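PDB 6Q62: dihydropteroate synthase from Xanthomonas albilineans, which probably catalyses the condensation of para-aminobenzoate with 6-hydroxymethyl-7,8-dihydropterin diphosphate to give 7,8-dihydropteroate, a step of folate biosynthesis. Local coordinates for residues Asp160-Glu165 against Thr199-Gln204; Arg168-Arg173 against Leu187-Gly192; Ala247-Ala252 against Leu258-His263. All blocks are in the same frame, centred on the assembly; numbering follows the deposited sequence.

How the contacts relate
All three contacts belong to one TIM barrel. Contacts 1 and 2 share helix 162-179: contact 1 uses its first turn and contact 2 its middle, with centres 14 Å apart, and contact 2 is nested in the loop that contact 1 closes. Contact 3 comes later in the chain, its centre 18 Å from either of the others. It meets contact 2 inside the barrel, where Leu-188 CD2 lies 3.8 Å from Leu-259 CD1. Contacts 2 and 3 both reach 6-chloroguanine, through Asp-190 and Arg-261, whereas the Asp-201 side chain of contact 1 stays about 13 Å from it. Contacts 1 and 3 also touch the second subunit.

Contact 1: Asp160-Glu165 against Thr199-Gln204; sequences DDVVAE and TADNVQ
Glu-165 OE2 holds two backbone N-H groups just ahead of the helical turn whose Val-162 packs on Asp-201. The straighter bond comes from Asp-161 N, 3.1 Å from Glu-165 OE2 at 168°, meeting the oxygen on its anti side, 33° out of the carboxylate plane; the one from Asp-160 N is weak. Asp-161 in turn is the N-cap, its OD1 accepting from Ala-164 N, which arrives from well above the carboxylate plane. Together these bonds fix the start of helix 162-179 and the valines that follow.

What crosses to helix 199-207 is entirely van der Waals packing. Val-162 crosses the Asp-201 side chain at a slant, both methyls near its CB: Val-162 CB is 3.9 Å from Asp-201 OD1, while CG2 rests against Asp-201 CB at 4.1 Å. With CG1 set between backbone N and carbonyl carbon (chi1 73°), that methyl is turned to Asp-201 O and to Gln-204 CB, 4.1 Å from Val-162 CG1. One residue on, Val-163 CG2 abuts the backbone at Gln-204 O, 3.8 Å away, an oxygen that also takes a hydrogen bond from His-208 ND1. The other carboxylate oxygen of Asp-201, OD2, is held by Ser-198 N at the front of its own helix. Val-281 of the second subunit packs on Gln-204. The contact thus joins the opening turns of two consecutive outer helices of a TIM barrel.

Contact 2: Arg168-Arg173 against Leu187-Gly192; sequences RFLVER and LLIDPG. With 6GU (6-chloroguanine), chain E.
Apolar packing between Leu-170 and Ile-189 makes most of this contact. The leucine points its fork at the strand: Leu-170 CD1 and CD2 each lie 4.2 Å from Ile-189 CB, so the branch point of the isoleucine sits before the fork. The same two methyls also rest against the strand backbone, with Leu-170 CD2 4.0 Å from Asp-190 O. Pro-191 is touched more lightly, through its CA.

Polar bonds belong to the far side of the strand. Asp-190 turns its side chain away from the helix, CG trans to the backbone N (chi1 179°), and divides its two oxygens between protein and ligand. Asp-190 OD1 accepts from Gly-192 N at 2.8 Å, 39° out of the carboxylate plane, closing an Asx turn that steadies the carboxylate. Asp-190 OD2 takes a bond from N2 of 6-chloroguanine, also 2.8 Å, and is 2.6 Å from ligand N1.

Strand 187-190 hydrogen-bonds through its backbone to strand 141-144 on one flank and to Pro-218 and Leu-220 on the other. Helix 162-179 covers its outer face, with Leu-170 and Ile-174 on Ile-189, and Leu-209 and Leu-212 of helix 209-212 pack beside it on Pro-191 and Leu-170.

Contact 3: Ala247-Ala252 against Leu258-His263; sequences AAHLLA and LLLRVH. With 6GU (6-chloroguanine), chain E; SO4 (sulfate ion), chain H.
His-249, Leu-260 and Val-262 bury the most surface where helix 242-254 lies on strand 259-262, the two segments running nearly antiparallel at 167° with axes 9.2 Å apart. The His-249 side chain reaches onto the strand at a slant, and both strand side chains pass it in the opposite sense. Val-262 covers one ring face: its CG1 sits 3.7 Å from the centroid of the His-249 ring and 17° off the normal, a CH-pi contact, displaced toward ND1 and CE1. A chi1 of -44°, with CG1 trans to the carbonyl carbon, swings that methyl over the ring. Leu-260 passes obliquely with both methyls near His-249 O, Leu-260 CD2 being 3.6 Å from that oxygen and 3.9 Å from Ala-252 CB. Leu-223 N bonds His-249 NE2.

Arg-261 points the other way, into the barrel. Its guanidinium has N9 of 6-chloroguanine 3.2 Å above its plane, over the centre, while its edge is turned to a sulfate: Arg-261 NH2 reaches sulfate O3 at 2.9 Å. Arg-261 NH1 bonds O4, His-263 NE2 bonds O1, and Asn-27 joins them; Asp-61 binds Arg-261 NE in a salt bridge. The strand therefore has an apolar face packed on its helix and an inward face that sends Arg-261 to the pocket, with His-263 just beyond the strand, consistent with a site for the substrate diphosphate, where the sulfate, probably from the crystallisation liquor, has settled.

Contact 1: Asp160-Glu165 against Thr199-Gln204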
loop_
_atom_site.group_PDB
_atom_site.type_symbol
_atom_site.label_atom_id
_atom_site.label_comp_id
_atom_site.label_asym_id
_atom_site.label_seq_id
_atom_site.Cartn_x
_atom_site.Cartn_y
_atom_site.Cartn_z
ATOM N N ASP A 160 22.555 11.119 18.237
ATOM C CA ASP A 160 22.592 12.563 18.020
ATOM C C ASP A 160 21.956 12.839 16.647
ATOM O O ASP A 160 21.193 13.796 16.500
ATOM C CB ASP A 160 24.037 13.079 18.039
ATOM C CG ASP A 160 24.617 13.320 19.419
ATOM O OD1 ASP A 160 23.828 13.478 20.380
ATOM O OD2 ASP A 160 25.869 13.382 19.533
ATOM N N ASP A 161 22.230 11.943 15.668
ATOM C CA ASP A 161 21.762 12.007 14.291
ATOM C C ASP A 161 21.726 10.564 13.767
ATOM O O ASP A 161 22.731 10.069 13.248
ATOM C CB ASP A 161 22.734 12.884 13.467
ATOM C CG ASP A 161 22.316 13.258 12.053
ATOM O OD1 ASP A 161 21.442 12.564 11.479
ATOM O OD2 ASP A 161 22.898 14.215 11.501
ATOM N N VAL A 162 20.575 9.885 13.921
ATOM C CA VAL A 162 20.417 8.479 13.505
ATOM C C VAL A 162 20.795 8.237 12.024
ATOM O O VAL A 162 21.445 7.244 11.733
ATOM C CB VAL A 162 19.015 7.897 13.853
ATOM C CG1 VAL A 162 17.909 8.448 12.937
ATOM C CG2 VAL A 162 19.035 6.367 13.820
ATOM N N VAL A 163 20.421 9.140 11.105
ATOM C CA VAL A 163 20.711 8.975 9.670
ATOM C C VAL A 163 22.214 9.011 9.416
ATOM O O VAL A 163 22.745 8.173 8.666
ATOM C CB VAL A 163 19.950 10.037 8.808
ATOM C CG1 VAL A 163 20.416 10.029 7.343
ATOM C CG2 VAL A 163 18.454 9.808 8.887
ATOM N N ALA A 164 22.893 10.008 10.016
ATOM C CA ALA A 164 24.330 10.156 9.828
ATOM C C ALA A 164 25.088 8.987 10.485
ATOM O O ALA A 164 26.041 8.485 9.897
ATOM C CB ALA A 164 24.810 11.481 10.394
ATOM N N GLU A 165 24.642 8.541 11.661
ATOM C CA GLU A 165 25.259 7.432 12.402
ATOM C C GLU A 165 25.117 6.101 11.657
ATOM O O GLU A 165 26.100 5.364 11.526
ATOM C CB GLU A 165 24.723 7.365 13.832
ATOM C CG GLU A 165 25.355 8.444 14.697
ATOM C CD GLU A 165 24.750 8.670 16.067
ATOM O OE1 GLU A 165 24.701 7.710 16.870
ATOM O OE2 GLU A 165 24.355 9.823 16.352
ATOM N N THR A 199 10.379 4.574 16.979
ATOM C CA THR A 199 9.525 4.816 15.803
ATOM C C THR A 199 10.020 6.070 15.067
ATOM O O THR A 199 10.189 6.018 13.851
ATOM C CB THR A 199 8.036 4.885 16.199
ATOM O OG1 THR A 199 7.691 3.648 16.806
ATOM C CG2 THR A 199 7.106 5.129 15.012
ATOM N N ALA A 200 10.321 7.172 15.807
ATOM C CA ALA A 200 10.821 8.413 15.215
ATOM C C ALA A 200 12.108 8.161 14.417
ATOM O O ALA A 200 12.259 8.716 13.323
ATOM C CB ALA A 200 11.064 9.472 16.306
ATOM N N ASP A 201 13.044 7.338 14.964
ATOM C CA ASP A 201 14.300 7.002 14.265
ATOM C C ASP A 201 13.998 6.228 12.998
ATOM O O ASP A 201 14.645 6.453 11.983
ATOM C CB ASP A 201 15.209 6.121 15.130
ATOM C CG ASP A 201 15.763 6.760 16.384
ATOM O OD1 ASP A 201 15.999 7.992 16.371
ATOM O OD2 ASP A 201 16.002 6.016 17.369
ATOM N N ASN A 202 13.066 5.275 13.066
ATOM C CA ASN A 202 12.712 4.461 11.887
ATOM C C ASN A 202 12.089 5.325 10.781
ATOM O O ASN A 202 12.408 5.160 9.600
ATOM C CB ASN A 202 11.770 3.350 12.296
ATOM C CG ASN A 202 12.493 2.249 13.026
ATOM O OD1 ASN A 202 13.587 1.854 12.650
ATOM N ND2 ASN A 202 11.926 1.757 14.100
ATOM N N VAL A 203 11.224 6.280 11.172
ATOM C CA VAL A 203 10.581 7.194 10.226
ATOM C C VAL A 203 11.638 8.104 9.582
ATOM O O VAL A 203 11.620 8.296 8.363
ATOM C CB VAL A 203 9.441 7.989 10.912
ATOM C CG1 VAL A 203 8.896 9.088 9.996
ATOM C CG2 VAL A 203 8.318 7.054 11.349
ATOM N N GLN A 204 12.600 8.609 10.390
ATOM C CA GLN A 204 13.705 9.433 9.885
ATOM C C GLN A 204 14.526 8.667 8.853
ATOM O O GLN A 204 14.837 9.204 7.791
ATOM C CB GLN A 204 14.632 9.886 11.023
ATOM C CG GLN A 204 14.079 11.007 11.911
ATOM C CD GLN A 204 13.983 12.346 11.215
ATOM O OE1 GLN A 204 14.845 12.741 10.416
ATOM N NE2 GLN A 204 12.926 13.073 11.519
#

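Contact 2: Arg168-Arg173 against Leu187-Gly192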
loop_
_atom_site.group_PDB
_atom_site.type_symbol
_atom_site.label_atom_id
_atom_site.label_comp_id
_atom_site.label_asym_id
_atom_site.label_seq_id
_atom_site.Cartn_x
_atom_site.Cartn_y
_atom_site.Cartn_z
ATOM N N ARG A 168 27.340 6.299 8.526
ATOM C CA ARG A 168 28.746 6.174 8.921
ATOM C C ARG A 168 29.077 4.704 9.201
ATOM O O ARG A 168 30.081 4.213 8.697
ATOM C CB ARG A 168 29.012 7.039 10.174
ATOM C CG ARG A 168 30.475 7.034 10.642
ATOM C CD ARG A 168 30.696 8.045 11.756
ATOM N NE ARG A 168 30.295 7.537 13.072
ATOM C CZ ARG A 168 29.577 8.216 13.965
ATOM N NH1 ARG A 168 29.141 9.440 13.686
ATOM N NH2 ARG A 168 29.269 7.668 15.134
ATOM N N PHE A 169 28.201 3.999 9.967
ATOM C CA PHE A 169 28.400 2.581 10.262
ATOM C C PHE A 169 28.469 1.743 8.973
ATOM O O PHE A 169 29.334 0.886 8.844
ATOM C CB PHE A 169 27.308 2.063 11.194
ATOM C CG PHE A 169 27.378 0.577 11.471
ATOM C CD1 PHE A 169 28.138 0.084 12.524
ATOM C CD2 PHE A 169 26.674 -0.332 10.680
ATOM C CE1 PHE A 169 28.177 -1.298 12.803
ATOM C CE2 PHE A 169 26.698 -1.702 10.968
ATOM C CZ PHE A 169 27.458 -2.178 12.024
ATOM N N LEU A 170 27.534 1.970 8.033
ATOM C CA LEU A 170 27.503 1.191 6.777
ATOM C C LEU A 170 28.698 1.451 5.884
ATOM O O LEU A 170 29.190 0.505 5.270
ATOM C CB LEU A 170 26.170 1.393 6.046
ATOM C CG LEU A 170 24.981 0.835 6.871
ATOM C CD1 LEU A 170 23.651 1.260 6.270
ATOM C CD2 LEU A 170 25.071 -0.698 7.030
ATOM N N VAL A 171 29.216 2.705 5.840
ATOM C CA VAL A 171 30.437 3.025 5.088
ATOM C C VAL A 171 31.599 2.179 5.699
ATOM O O VAL A 171 32.320 1.502 4.971
ATOM C CB VAL A 171 30.728 4.550 5.157
ATOM C CG1 VAL A 171 32.169 4.874 4.770
ATOM C CG2 VAL A 171 29.760 5.324 4.275
ATOM N N GLU A 172 31.727 2.197 7.041
ATOM C CA GLU A 172 32.742 1.412 7.787
ATOM C C GLU A 172 32.659 -0.090 7.490
ATOM O O GLU A 172 33.683 -0.722 7.260
ATOM C CB GLU A 172 32.587 1.628 9.289
ATOM C CG GLU A 172 33.067 2.998 9.730
ATOM C CD GLU A 172 32.651 3.457 11.114
ATOM O OE1 GLU A 172 31.955 2.698 11.828
ATOM O OE2 GLU A 172 33.014 4.599 11.475
ATOM N N ARG A 173 31.438 -0.651 7.443
ATOM C CA ARG A 173 31.291 -2.084 7.176
ATOM C C ARG A 173 31.548 -2.434 5.717
ATOM O O ARG A 173 32.119 -3.491 5.454
ATOM C CB ARG A 173 29.933 -2.622 7.661
ATOM C CG ARG A 173 29.667 -2.406 9.150
ATOM C CD ARG A 173 30.822 -2.882 10.056
ATOM N NE ARG A 173 31.161 -4.300 9.824
ATOM C CZ ARG A 173 32.347 -4.832 10.110
ATOM N NH1 ARG A 173 32.573 -6.121 9.892
ATOM N NH2 ARG A 173 33.310 -4.079 10.627
ATOM N N LEU A 187 28.000 -6.818 -2.251
ATOM C CA LEU A 187 27.496 -6.208 -1.019
ATOM C C LEU A 187 26.120 -5.608 -1.171
ATOM O O LEU A 187 25.814 -5.021 -2.215
ATOM C CB LEU A 187 28.446 -5.101 -0.529
ATOM C CG LEU A 187 29.899 -5.494 -0.249
ATOM C CD1 LEU A 187 30.701 -4.290 0.217
ATOM C CD2 LEU A 187 29.998 -6.607 0.786
ATOM N N LEU A 188 25.318 -5.665 -0.082
ATOM C CA LEU A 188 24.028 -4.999 0.045
ATOM C C LEU A 188 24.094 -4.368 1.418
ATOM O O LEU A 188 24.824 -4.877 2.284
ATOM C CB LEU A 188 22.840 -5.978 0.005
ATOM C CG LEU A 188 22.636 -6.745 -1.316
ATOM C CD1 LEU A 188 23.300 -8.092 -1.265
ATOM C CD2 LEU A 188 21.157 -6.947 -1.574
ATOM N N ILE A 189 23.366 -3.257 1.621
ATOM C CA ILE A 189 23.340 -2.625 2.950
ATOM C C ILE A 189 21.904 -2.494 3.419
ATOM O O ILE A 189 20.982 -2.522 2.608
ATOM C CB ILE A 189 24.110 -1.296 3.017
ATOM C CG1 ILE A 189 23.518 -0.244 2.011
ATOM C CG2 ILE A 189 25.614 -1.556 2.842
ATOM C CD1 ILE A 189 24.166 1.155 2.093
ATOM N N ASP A 190 21.715 -2.364 4.731
ATOM C CA ASP A 190 20.373 -2.302 5.274
ATOM C C ASP A 190 20.454 -1.436 6.536
ATOM O O ASP A 190 21.274 -1.735 7.415
ATOM C CB ASP A 190 19.963 -3.740 5.611
ATOM C CG ASP A 190 18.595 -3.932 6.210
ATOM O OD1 ASP A 190 18.055 -2.968 6.794
ATOM O OD2 ASP A 190 18.086 -5.046 6.137
ATOM N N PRO A 191 19.595 -0.406 6.669
ATOM C CA PRO A 191 19.639 0.443 7.888
ATOM C C PRO A 191 19.172 -0.231 9.158
ATOM O O PRO A 191 19.265 0.361 10.243
ATOM C CB PRO A 191 18.725 1.622 7.528
ATOM C CG PRO A 191 17.760 1.048 6.563
ATOM C CD PRO A 191 18.557 0.075 5.719
ATOM N N GLY A 192 18.599 -1.417 9.030
ATOM C CA GLY A 192 18.150 -2.190 10.184
ATOM C C GLY A 192 16.980 -1.584 10.911
ATOM O O GLY A 192 17.086 -1.272 12.107
HETATM CL CL6 6GU E . 15.090 -5.347 8.870
HETATM N N1 6GU E . 16.867 -6.668 7.751
HETATM C C2 6GU E . 17.640 -7.825 7.663
HETATM N N2 6GU E . 18.623 -7.745 6.778
HETATM N N3 6GU E . 17.470 -8.971 8.415
HETATM C C4 6GU E . 16.451 -8.887 9.339
HETATM C C5 6GU E . 15.638 -7.734 9.504
HETATM C C6 6GU E . 15.928 -6.699 8.671
HETATM N N7 6GU E . 14.719 -7.965 10.525
HETATM C C8 6GU E . 15.012 -9.258 10.950
HETATM N N9 6GU E . 16.032 -9.837 10.261
#

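Contact 3: Ala247-Ala252 against Leu258-His263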
loop_
_atom_site.group_PDB
_atom_site.type_symbol
_atom_site.label_atom_id
_atom_site.label_comp_id
_atom_site.label_asym_id
_atom_site.label_seq_id
_atom_site.Cartn_x
_atom_site.Cartn_y
_atom_site.Cartn_z
ATOM N N ALA A 247 2.466 -0.388 2.768
ATOM C CA ALA A 247 2.668 1.029 2.495
ATOM C C ALA A 247 4.137 1.398 2.765
ATOM O O ALA A 247 4.761 2.035 1.918
ATOM C CB ALA A 247 1.756 1.867 3.368
ATOM N N ALA A 248 4.682 0.989 3.924
ATOM C CA ALA A 248 6.092 1.272 4.281
ATOM C C ALA A 248 7.074 0.723 3.230
ATOM O O ALA A 248 7.994 1.434 2.806
ATOM C CB ALA A 248 6.405 0.701 5.663
ATOM N N HIS A 249 6.828 -0.496 2.752
ATOM C CA HIS A 249 7.689 -1.093 1.732
ATOM C C HIS A 249 7.584 -0.397 0.394
ATOM O O HIS A 249 8.609 -0.195 -0.271
ATOM C CB HIS A 249 7.469 -2.596 1.648
ATOM C CG HIS A 249 8.023 -3.270 2.876
ATOM N ND1 HIS A 249 7.228 -4.011 3.714
ATOM C CD2 HIS A 249 9.277 -3.210 3.398
ATOM C CE1 HIS A 249 8.017 -4.415 4.704
ATOM N NE2 HIS A 249 9.257 -3.932 4.563
ATOM N N LEU A 250 6.366 0.030 0.006
ATOM C CA LEU A 250 6.233 0.832 -1.222
ATOM C C LEU A 250 6.973 2.144 -1.089
ATOM O O LEU A 250 7.690 2.531 -2.010
ATOM C CB LEU A 250 4.733 1.068 -1.509
ATOM C CG LEU A 250 4.419 1.920 -2.741
ATOM C CD1 LEU A 250 5.096 1.341 -4.002
ATOM C CD2 LEU A 250 2.926 2.006 -2.943
ATOM N N LEU A 251 6.861 2.826 0.076
ATOM C CA LEU A 251 7.587 4.075 0.301
ATOM C C LEU A 251 9.097 3.852 0.238
ATOM O O LEU A 251 9.807 4.663 -0.357
ATOM C CB LEU A 251 7.199 4.712 1.671
ATOM C CG LEU A 251 5.752 5.178 1.788
ATOM C CD1 LEU A 251 5.464 5.614 3.223
ATOM C CD2 LEU A 251 5.447 6.319 0.781
ATOM N N ALA A 252 9.585 2.715 0.782
ATOM C CA ALA A 252 11.018 2.409 0.742
ATOM C C ALA A 252 11.487 2.220 -0.699
ATOM O O ALA A 252 12.539 2.757 -1.100
ATOM C CB ALA A 252 11.301 1.141 1.560
ATOM N N LEU A 258 16.146 -1.455 -3.206
ATOM C CA LEU A 258 16.006 -2.465 -4.286
ATOM C C LEU A 258 15.585 -3.836 -3.773
ATOM O O LEU A 258 15.249 -4.732 -4.557
ATOM C CB LEU A 258 17.255 -2.570 -5.178
ATOM C CG LEU A 258 17.446 -1.347 -6.072
ATOM C CD1 LEU A 258 18.910 -1.237 -6.554
ATOM C CD2 LEU A 258 16.403 -1.337 -7.194
ATOM N N LEU A 259 15.621 -4.021 -2.457
ATOM C CA LEU A 259 15.180 -5.304 -1.873
ATOM C C LEU A 259 14.286 -5.008 -0.685
ATOM O O LEU A 259 14.589 -4.098 0.107
ATOM C CB LEU A 259 16.406 -6.156 -1.415
ATOM C CG LEU A 259 16.731 -7.434 -2.200
ATOM C CD1 LEU A 259 17.665 -8.316 -1.396
ATOM C CD2 LEU A 259 15.496 -8.286 -2.447
ATOM N N LEU A 260 13.209 -5.773 -0.548
ATOM C CA LEU A 260 12.200 -5.555 0.518
ATOM C C LEU A 260 11.983 -6.855 1.245
ATOM O O LEU A 260 11.668 -7.874 0.614
ATOM C CB LEU A 260 10.856 -5.037 -0.058
ATOM C CG LEU A 260 10.998 -3.724 -0.862
ATOM C CD1 LEU A 260 9.798 -3.494 -1.717
ATOM C CD2 LEU A 260 11.312 -2.517 0.080
ATOM N N ARG A 261 12.238 -6.846 2.554
ATOM C CA ARG A 261 12.184 -8.081 3.363
ATOM C C ARG A 261 10.829 -8.140 4.037
ATOM O O ARG A 261 10.569 -7.384 4.981
ATOM C CB ARG A 261 13.345 -8.104 4.372
ATOM C CG ARG A 261 13.383 -9.417 5.182
ATOM C CD ARG A 261 14.612 -9.498 6.092
ATOM N NE ARG A 261 14.590 -10.765 6.833
ATOM C CZ ARG A 261 13.910 -10.979 7.958
ATOM N NH1 ARG A 261 13.195 -10.007 8.504
ATOM N NH2 ARG A 261 13.932 -12.171 8.539
ATOM N N VAL A 262 9.964 -9.033 3.542
ATOM C CA VAL A 262 8.558 -9.018 3.981
ATOM C C VAL A 262 7.977 -10.361 4.371
ATOM O O VAL A 262 8.374 -11.394 3.845
ATOM C CB VAL A 262 7.657 -8.362 2.876
ATOM C CG1 VAL A 262 8.288 -7.086 2.307
ATOM C CG2 VAL A 262 7.366 -9.339 1.740
ATOM N N HIS A 263 6.917 -10.323 5.213
ATOM C CA HIS A 263 6.137 -11.525 5.523
ATOM C C HIS A 263 5.011 -11.647 4.468
ATOM O O HIS A 263 4.690 -12.749 4.033
ATOM C CB HIS A 263 5.441 -11.379 6.899
ATOM C CG HIS A 263 6.377 -11.298 8.058
ATOM N ND1 HIS A 263 6.770 -10.091 8.573
ATOM C CD2 HIS A 263 6.941 -12.292 8.787
ATOM C CE1 HIS A 263 7.599 -10.370 9.573
ATOM N NE2 HIS A 263 7.718 -11.682 9.749
HETATM CL CL6 6GU E . 15.090 -5.347 8.870
HETATM N N1 6GU E . 16.867 -6.668 7.751
HETATM C C2 6GU E . 17.640 -7.825 7.663
HETATM N N2 6GU E . 18.623 -7.745 6.778
HETATM N N3 6GU E . 17.470 -8.971 8.415
HETATM C C4 6GU E . 16.451 -8.887 9.339
HETATM C C5 6GU E . 15.638 -7.734 9.504
HETATM C C6 6GU E . 15.928 -6.699 8.671
HETATM N N7 6GU E . 14.719 -7.965 10.525
HETATM C C8 6GU E . 15.012 -9.258 10.950
HETATM N N9 6GU E . 16.032 -9.837 10.261
HETATM S S SO4 H . 11.289 -11.394 11.619
HETATM O O1 SO4 H . 9.953 -12.019 11.661
HETATM O O2 SO4 H . 11.765 -11.103 12.979
HETATM O O3 SO4 H . 12.282 -12.322 10.970
HETATM O O4 SO4 H . 11.243 -10.136 10.892
#